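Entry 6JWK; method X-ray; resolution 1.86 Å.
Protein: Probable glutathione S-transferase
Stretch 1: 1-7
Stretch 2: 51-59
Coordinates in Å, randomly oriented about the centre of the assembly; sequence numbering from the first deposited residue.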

# COMPACT_ATOMS: atom_id res chain seq x y z
N MET B 1 -22.61 2.21 10.80
CA MET B 1 -21.35 1.51 10.49
C MET B 1 -20.62 1.14 11.77
O MET B 1 -20.72 1.87 12.74
CB MET B 1 -20.41 2.38 9.66
CG MET B 1 -21.08 2.85 8.41
SD MET B 1 -19.91 2.99 7.05
CE MET B 1 -21.06 3.40 5.73
N GLN B 2 -19.84 0.07 11.72
CA GLN B 2 -19.05 -0.41 12.84
C GLN B 2 -17.64 -0.64 12.30
O GLN B 2 -17.49 -0.96 11.12
CB GLN B 2 -19.69 -1.68 13.41
CG GLN B 2 -21.17 -1.52 13.71
CD GLN B 2 -21.76 -2.83 14.15
OE1 GLN B 2 -22.44 -2.89 15.16
NE2 GLN B 2 -21.46 -3.90 13.41
N LEU B 3 -16.64 -0.42 13.13
CA LEU B 3 -15.25 -0.73 12.80
C LEU B 3 -14.73 -1.70 13.83
O LEU B 3 -14.59 -1.27 15.00
CB LEU B 3 -14.35 0.51 12.82
CG LEU B 3 -12.93 0.13 12.43
CD1 LEU B 3 -12.75 0.36 10.94
CD2 LEU B 3 -11.90 0.84 13.27
N TYR B 4 -14.38 -2.91 13.38
CA TYR B 4 -13.84 -4.00 14.21
C TYR B 4 -12.34 -3.71 14.31
O TYR B 4 -11.66 -3.67 13.28
CB TYR B 4 -14.29 -5.35 13.64
CG TYR B 4 -15.77 -5.57 13.82
CD1 TYR B 4 -16.69 -5.00 12.96
CD2 TYR B 4 -16.26 -6.22 14.96
CE1 TYR B 4 -18.06 -5.11 13.18
CE2 TYR B 4 -17.62 -6.34 15.20
CZ TYR B 4 -18.52 -5.80 14.29
OH TYR B 4 -19.86 -5.88 14.50
N SER B 5 -11.88 -3.45 15.53
CA SER B 5 -10.55 -2.88 15.84
C SER B 5 -9.91 -3.73 16.93
O SER B 5 -10.63 -4.23 17.77
CB SER B 5 -10.73 -1.44 16.29
OG SER B 5 -9.64 -0.98 17.12
N PHE B 6 -8.60 -3.89 16.92
CA PHE B 6 -7.81 -4.34 18.10
C PHE B 6 -6.94 -3.16 18.54
O PHE B 6 -6.33 -2.43 17.66
CB PHE B 6 -7.02 -5.61 17.74
CG PHE B 6 -6.03 -6.07 18.77
CD1 PHE B 6 -6.46 -6.56 20.01
CD2 PHE B 6 -4.66 -6.05 18.51
CE1 PHE B 6 -5.54 -7.01 20.96
CE2 PHE B 6 -3.74 -6.46 19.47
CZ PHE B 6 -4.18 -6.95 20.68
N PHE B 7 -6.84 -2.94 19.86
CA PHE B 7 -6.17 -1.73 20.43
C PHE B 7 -4.73 -1.63 19.91
O PHE B 7 -4.27 -0.53 19.58
CB PHE B 7 -6.27 -1.64 21.96
CG PHE B 7 -5.43 -2.64 22.70
CD1 PHE B 7 -4.11 -2.37 22.98
CD2 PHE B 7 -5.97 -3.85 23.09
CE1 PHE B 7 -3.34 -3.30 23.65
CE2 PHE B 7 -5.20 -4.76 23.79
CZ PHE B 7 -3.88 -4.49 24.05
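Stretch 2 51-59: ALPTLVDAD

The most unusual feature of this contact is the cis peptide bond before Pro53, set one residue ahead of a short strand that pairs with the beginning of the chain. Leu52 and Pro53 are in loop conformation, Pro53 with phi/psi of -79°/170°; the chain then becomes extended through Thr54, Leu55 and Val56, with phi between -85° and -129° and psi between 114° and 131°. This strand lies beside Gln2 to Ser5 in the opposite sense: the two N-to-C directions make an angle of 159°, and the axes approach to 4.7 Å.

The pairing illustrates how antiparallel strands alternate between two kinds of residue pair. Gln2 and Val56 form a hydrogen-bonded pair, with Gln2 N donating to Val56 O at 2.9 Å and Val56 N donating to Gln2 O at 2.7 Å. Two residues along, the pattern recurs: Tyr4 N reaches Thr54 O at 2.9 Å, nearly in line at 173°, and Thr54 N reaches Tyr4 O at 3.1 Å. Between them, Leu3 and Leu55 form the non-hydrogen-bonded pair, and their CA atoms come closer, 4.4 Å from Leu3 CA to Leu55 CA against 5.2 Å from Gln2 CA to Val56 CA. Here CA-H...O contacts supplement the ladder, with Leu55 CA 3.4 Å from Gln2 O and Leu3 CA 3.5 Å from Thr54 O. The same register continues to Met1, whose CA lies 3.2 Å from Val56 O.

Side chains follow the alternation of the backbone. Leu3 and Leu55 share one face of the sheet, both with chi1 in the t well, and Leu3 CD1 packs 4.2 Å from Leu55 CD1 and 4.0 Å from Pro53 CB. Met1 extends this apolar contact, its SD 4.0 Å from Leu55 CD2, while its CE lies 3.7 Å from Asp57 CB. Gln2, Tyr4, Thr54 and Val56 occupy the other face. There the Tyr4 ring reaches diagonally past its own partner, bringing Tyr4 CE1 to 3.6 Å from Val56 CG2 in an oblique approach.

Before the cis bond, Leu52 adopts the mt rotamer, and its CA-to-CB bond points toward stretch 1. Leu52 CD1 meets Phe6 CB at 3.5 Å, and Leu52 CD2 lies 3.7 Å from Tyr4 O, so the contact continues beyond the paired residues. In all, 587 Å² of surface is buried between the two stretches, both sides summed, a compact example of backbone pairing reinforced by side-chain packing on both faces.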

# COMPACT_ATOMS: atom_id res chain seq x y z
N ALA B 51 -8.49 -10.36 9.01
CA ALA B 51 -7.41 -9.40 9.34
C ALA B 51 -8.04 -8.02 9.62
O ALA B 51 -8.91 -7.60 8.84
CB ALA B 51 -6.37 -9.35 8.24
N LEU B 52 -7.65 -7.38 10.73
CA LEU B 52 -8.27 -6.13 11.22
C LEU B 52 -7.56 -4.95 10.55
O LEU B 52 -6.48 -5.11 10.02
CB LEU B 52 -8.15 -6.08 12.75
CG LEU B 52 -8.88 -7.18 13.52
CD1 LEU B 52 -8.59 -7.04 15.02
CD2 LEU B 52 -10.38 -7.17 13.26
N PRO B 53 -8.16 -3.75 10.50
CA PRO B 53 -9.54 -3.56 10.95
C PRO B 53 -10.56 -4.03 9.89
O PRO B 53 -10.18 -4.22 8.77
CB PRO B 53 -9.61 -2.05 11.13
CG PRO B 53 -8.68 -1.52 10.05
CD PRO B 53 -7.57 -2.54 9.90
N THR B 54 -11.84 -4.09 10.23
CA THR B 54 -12.92 -4.32 9.25
C THR B 54 -13.97 -3.26 9.46
O THR B 54 -14.58 -3.26 10.55
CB THR B 54 -13.51 -5.74 9.38
OG1 THR B 54 -12.44 -6.67 9.34
CG2 THR B 54 -14.47 -6.08 8.27
N LEU B 55 -14.25 -2.45 8.44
CA LEU B 55 -15.40 -1.53 8.47
C LEU B 55 -16.62 -2.32 8.00
O LEU B 55 -16.48 -3.03 6.99
CB LEU B 55 -15.13 -0.34 7.56
CG LEU B 55 -16.25 0.69 7.58
CD1 LEU B 55 -16.15 1.53 8.84
CD2 LEU B 55 -16.22 1.55 6.34
N VAL B 56 -17.74 -2.25 8.73
CA VAL B 56 -18.99 -2.99 8.38
C VAL B 56 -20.10 -1.95 8.24
O VAL B 56 -20.39 -1.31 9.26
CB VAL B 56 -19.32 -4.08 9.41
CG1 VAL B 56 -20.65 -4.78 9.12
CG2 VAL B 56 -18.22 -5.12 9.54
N ASP B 57 -20.65 -1.75 7.03
CA ASP B 57 -21.65 -0.67 6.75
C ASP B 57 -23.07 -1.08 7.15
O ASP B 57 -23.27 -2.23 7.61
CB ASP B 57 -21.69 -0.24 5.29
CG ASP B 57 -22.29 -1.24 4.32
OD1 ASP B 57 -22.90 -2.26 4.76
OD2 ASP B 57 -22.13 -1.00 3.11
N ALA B 58 -24.01 -0.14 6.99
CA ALA B 58 -25.47 -0.30 7.17
C ALA B 58 -25.92 -1.72 6.76
O ALA B 58 -26.42 -2.46 7.62
CB ALA B 58 -26.17 0.76 6.35
N ASP B 59 -25.68 -2.10 5.50
CA ASP B 59 -26.20 -3.37 4.92
C ASP B 59 -25.24 -4.55 5.14
O ASP B 59 -25.41 -5.56 4.44
CB ASP B 59 -26.48 -3.19 3.42
CG ASP B 59 -27.64 -4.02 2.89
OD1 ASP B 59 -28.44 -4.54 3.71
OD2 ASP B 59 -27.75 -4.14 1.65